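Long-range contact in cupin domain protein (Microcystis aeruginosa DIANCHI905, PDB 5ZBF), which binds iron(II) and 4-hydroxyphenylpyruvic acid and is probably a cupin-superfamily isomerase in the biosynthesis of the Choi moiety of aeruginosins: residues G51-G56 with L69-D74. Residues are numbered along the deposited sequence; the frame is centred on the assembly and turned at random. Where two conformers were deposited one is given.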
ATOM      1  N   GLY A  51       6.669  -1.188   0.964  1.00 18.39           N
ATOM      2  CA  GLY A  51       6.005  -1.068  -0.322  1.00 17.14           C
ATOM      3  C   GLY A  51       5.903  -2.361  -1.086  1.00 18.24           C
ATOM      4  O   GLY A  51       6.466  -3.365  -0.682  1.00 19.87           O
ATOM      5  N   MET A  52       5.172  -2.310  -2.200  1.00 16.74           N
ATOM      6  CA  MET A  52       4.951  -3.482  -3.043  0.50 17.29           C
ATOM      7  C   MET A  52       4.927  -3.051  -4.489  1.00 17.04           C
ATOM      8  O   MET A  52       4.550  -1.921  -4.805  1.00 19.61           O
ATOM      9  CB  MET A  52       3.602  -4.131  -2.763  0.50 19.84           C
ATOM     10  CG  MET A  52       3.342  -4.538  -1.334  0.50 20.47           C
ATOM     11  SD  MET A  52       1.780  -5.443  -1.293  0.50 23.40           S
ATOM     12  CE  MET A  52       2.098  -6.728  -2.505  0.50 24.71           C
ATOM     13  N   VAL A  53       5.342  -3.961  -5.355  1.00 16.72           N
ATOM     14  CA  VAL A  53       5.183  -3.811  -6.794  1.00 15.60           C
ATOM     15  C   VAL A  53       3.744  -4.226  -7.146  1.00 16.27           C
ATOM     16  O   VAL A  53       3.261  -5.284  -6.694  1.00 17.64           O
ATOM     17  CB  VAL A  53       6.161  -4.729  -7.542  1.00 16.90           C
ATOM     18  CG1 VAL A  53       5.921  -4.696  -9.044  1.00 17.83           C
ATOM     19  CG2 VAL A  53       7.597  -4.373  -7.170  1.00 18.89           C
ATOM     20  N   LEU A  54       3.074  -3.411  -7.951  1.00 16.86           N
ATOM     21  CA  LEU A  54       1.740  -3.744  -8.466  1.00 16.58           C
ATOM     22  C   LEU A  54       1.787  -4.324  -9.873  1.00 18.82           C
ATOM     23  O   LEU A  54       1.014  -5.200 -10.209  1.00 20.82           O
ATOM     24  CB  LEU A  54       0.839  -2.510  -8.441  1.00 16.64           C
ATOM     25  CG  LEU A  54       0.600  -1.823  -7.092  1.00 18.26           C
ATOM     26  CD1 LEU A  54      -0.213  -0.551  -7.275  1.00 19.41           C
ATOM     27  CD2 LEU A  54      -0.107  -2.772  -6.125  1.00 20.05           C
ATOM     28  N   SER A  55       2.695  -3.809 -10.698  1.00 19.00           N
ATOM     29  CA  SER A  55       2.899  -4.292 -12.047  1.00 19.61           C
ATOM     30  C   SER A  55       4.386  -4.179 -12.368  1.00 19.89           C
ATOM     31  O   SER A  55       4.994  -3.142 -12.117  1.00 20.90           O
ATOM     32  CB  SER A  55       2.078  -3.465 -13.033  1.00 21.32           C
ATOM     33  OG  SER A  55       2.345  -3.850 -14.360  1.00 23.28           O
ATOM     34  N   GLY A  56       4.956  -5.250 -12.910  1.00 18.37           N
ATOM     35  CA  GLY A  56       6.378  -5.299 -13.244  1.00 18.90           C
ATOM     36  C   GLY A  56       7.172  -6.088 -12.223  1.00 22.03           C
ATOM     37  O   GLY A  56       6.681  -7.067 -11.677  1.00 21.83           O
ATOM     38  N   LEU A  69      11.652  -8.552  -5.993  1.00 24.95           N
ATOM     39  CA  LEU A  69      10.315  -8.234  -5.503  1.00 21.69           C
ATOM     40  C   LEU A  69       9.317  -8.536  -6.610  1.00 21.93           C
ATOM     41  O   LEU A  69       9.397  -7.958  -7.694  1.00 27.10           O
ATOM     42  CB  LEU A  69      10.210  -6.765  -5.098  1.00 23.92           C
ATOM     43  CG  LEU A  69      11.143  -6.270  -3.995  1.00 23.64           C
ATOM     44  CD1 LEU A  69      11.081  -4.760  -3.842  1.00 23.80           C
ATOM     45  CD2 LEU A  69      10.794  -6.933  -2.676  1.00 23.87           C
ATOM     46  N   ARG A  70       8.380  -9.439  -6.326  1.00 21.59           N
ATOM     47  CA  ARG A  70       7.380  -9.864  -7.310  1.00 20.59           C
ATOM     48  C   ARG A  70       6.079  -9.101  -7.142  1.00 18.79           C
ATOM     49  O   ARG A  70       5.654  -8.811  -6.023  1.00 19.79           O
ATOM     50  CB  ARG A  70       7.095 -11.355  -7.161  1.00 23.87           C
ATOM     51  CG  ARG A  70       8.284 -12.256  -7.480  1.00 25.23           C
ATOM     52  CD  ARG A  70       8.078 -13.666  -6.983  1.00 28.56           C
ATOM     53  NE  ARG A  70       7.865 -13.660  -5.540  1.00 24.09           N
ATOM     54  CZ  ARG A  70       7.452 -14.707  -4.836  1.00 25.62           C
ATOM     55  NH1 ARG A  70       7.224 -15.868  -5.428  1.00 26.91           N
ATOM     56  NH2 ARG A  70       7.271 -14.585  -3.526  1.00 25.17           N
ATOM     57  N   ALA A  71       5.436  -8.815  -8.272  1.00 18.38           N
ATOM     58  CA  ALA A  71       4.171  -8.076  -8.297  1.00 18.87           C
ATOM     59  C   ALA A  71       3.097  -8.773  -7.448  1.00 19.85           C
ATOM     60  O   ALA A  71       2.904  -9.981  -7.557  1.00 19.54           O
ATOM     61  CB  ALA A  71       3.681  -7.941  -9.725  1.00 20.63           C
ATOM     62  N   LEU A  72       2.435  -7.989  -6.601  1.00 18.04           N
ATOM     63  CA  LEU A  72       1.306  -8.431  -5.778  1.00 19.24           C
ATOM     64  C   LEU A  72       1.646  -9.578  -4.817  1.00 20.89           C
ATOM     65  O   LEU A  72       0.744 -10.289  -4.359  1.00 24.55           O
ATOM     66  CB  LEU A  72       0.109  -8.787  -6.667  1.00 20.79           C
ATOM     67  CG  LEU A  72      -0.309  -7.687  -7.648  1.00 20.80           C
ATOM     68  CD1 LEU A  72      -1.457  -8.193  -8.500  1.00 23.56           C
ATOM     69  CD2 LEU A  72      -0.704  -6.411  -6.920  1.00 21.58           C
ATOM     70  N   GLN A  73       2.932  -9.735  -4.491  1.00 21.01           N
ATOM     71  CA  GLN A  73       3.395 -10.811  -3.599  1.00 20.22           C
ATOM     72  C   GLN A  73       4.310 -10.330  -2.468  1.00 19.99           C
ATOM     73  O   GLN A  73       4.055 -10.607  -1.291  1.00 22.09           O
ATOM     74  CB  GLN A  73       4.124 -11.899  -4.384  1.00 21.76           C
ATOM     75  CG  GLN A  73       3.266 -12.632  -5.407  1.00 25.15           C
ATOM     76  CD  GLN A  73       3.853 -13.977  -5.802  1.00 32.74           C
ATOM     77  OE1 GLN A  73       3.780 -14.953  -5.045  1.00 45.29           O
ATOM     78  NE2 GLN A  73       4.431 -14.040  -6.985  1.00 35.94           N
ATOM     79  N   ASP A  74       5.370  -9.609  -2.832  1.00 19.46           N
ATOM     80  CA  ASP A  74       6.413  -9.272  -1.887  1.00 19.83           C
ATOM     81  C   ASP A  74       6.268  -7.831  -1.389  1.00 21.20           C
ATOM     82  O   ASP A  74       5.800  -6.948  -2.110  1.00 22.06           O
ATOM     83  CB  ASP A  74       7.782  -9.506  -2.531  1.00 23.07           C
ATOM     84  CG  ASP A  74       7.979 -10.958  -2.990  1.00 25.29           C
ATOM     85  OD1 ASP A  74       7.578 -11.886  -2.261  1.00 25.76           O
ATOM     86  OD2 ASP A  74       8.507 -11.179  -4.102  1.00 24.77           O
TER
HETATM   87  O   HOH W   1       6.492  -6.456  -4.544  1.00 23.89           O
HETATM   88  O   HOH W   2       6.731  -9.571 -10.713  1.00 25.22           O
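V53 O is gripped by the backbone N-H of L72 in a short, nearly straight hydrogen bond, 2.8 Å from L72 N to V53 O with 170° at the hydrogen. The CA-H of A71 adds a weaker contact to the same oxygen, A71 CA lying 3.3 Å from V53 O, just before strand 48-55 turns its corner at L54. The amide of V53 instead donates to a water, 2.9 Å from V53 N, which in turn donates to R70 O and D74 O and bridges the strand to both ends of the turn. A second water donates to G56 O and accepts from A71 N. The V53 side chain points toward 69-74 and spreads its two methyls over it: CG1, anti to the backbone N (chi1 174°), rests 4.0 Å from A71 CB, while CG2 reaches back to within 4.1 Å of L69 CB on strand 65-70. An alanine in place of V53 would probably open a gap where CG1 and CG2 now meet A71 and L69. Next to it, L54 CD2 meets L72 CD2 at 3.8 Å, the two side chains crossing at about a right angle, and L162 touches both leucines. Within the turn, R70 grips the D74 carboxylate side-on: NE goes to OD2 and NH2 to the syn lone pair of OD1, both nearly in the guanidinium plane. R70 N also donates to OD2, and T114 holds OD1. One direct bond and two waters thus satisfy main-chain polar groups where the two faces of the N-terminal cupin barrel meet, apolar side chains pack around them, and the R70-D74 ion pair probably keeps the turn in the shape that presents L72 N to V53 O.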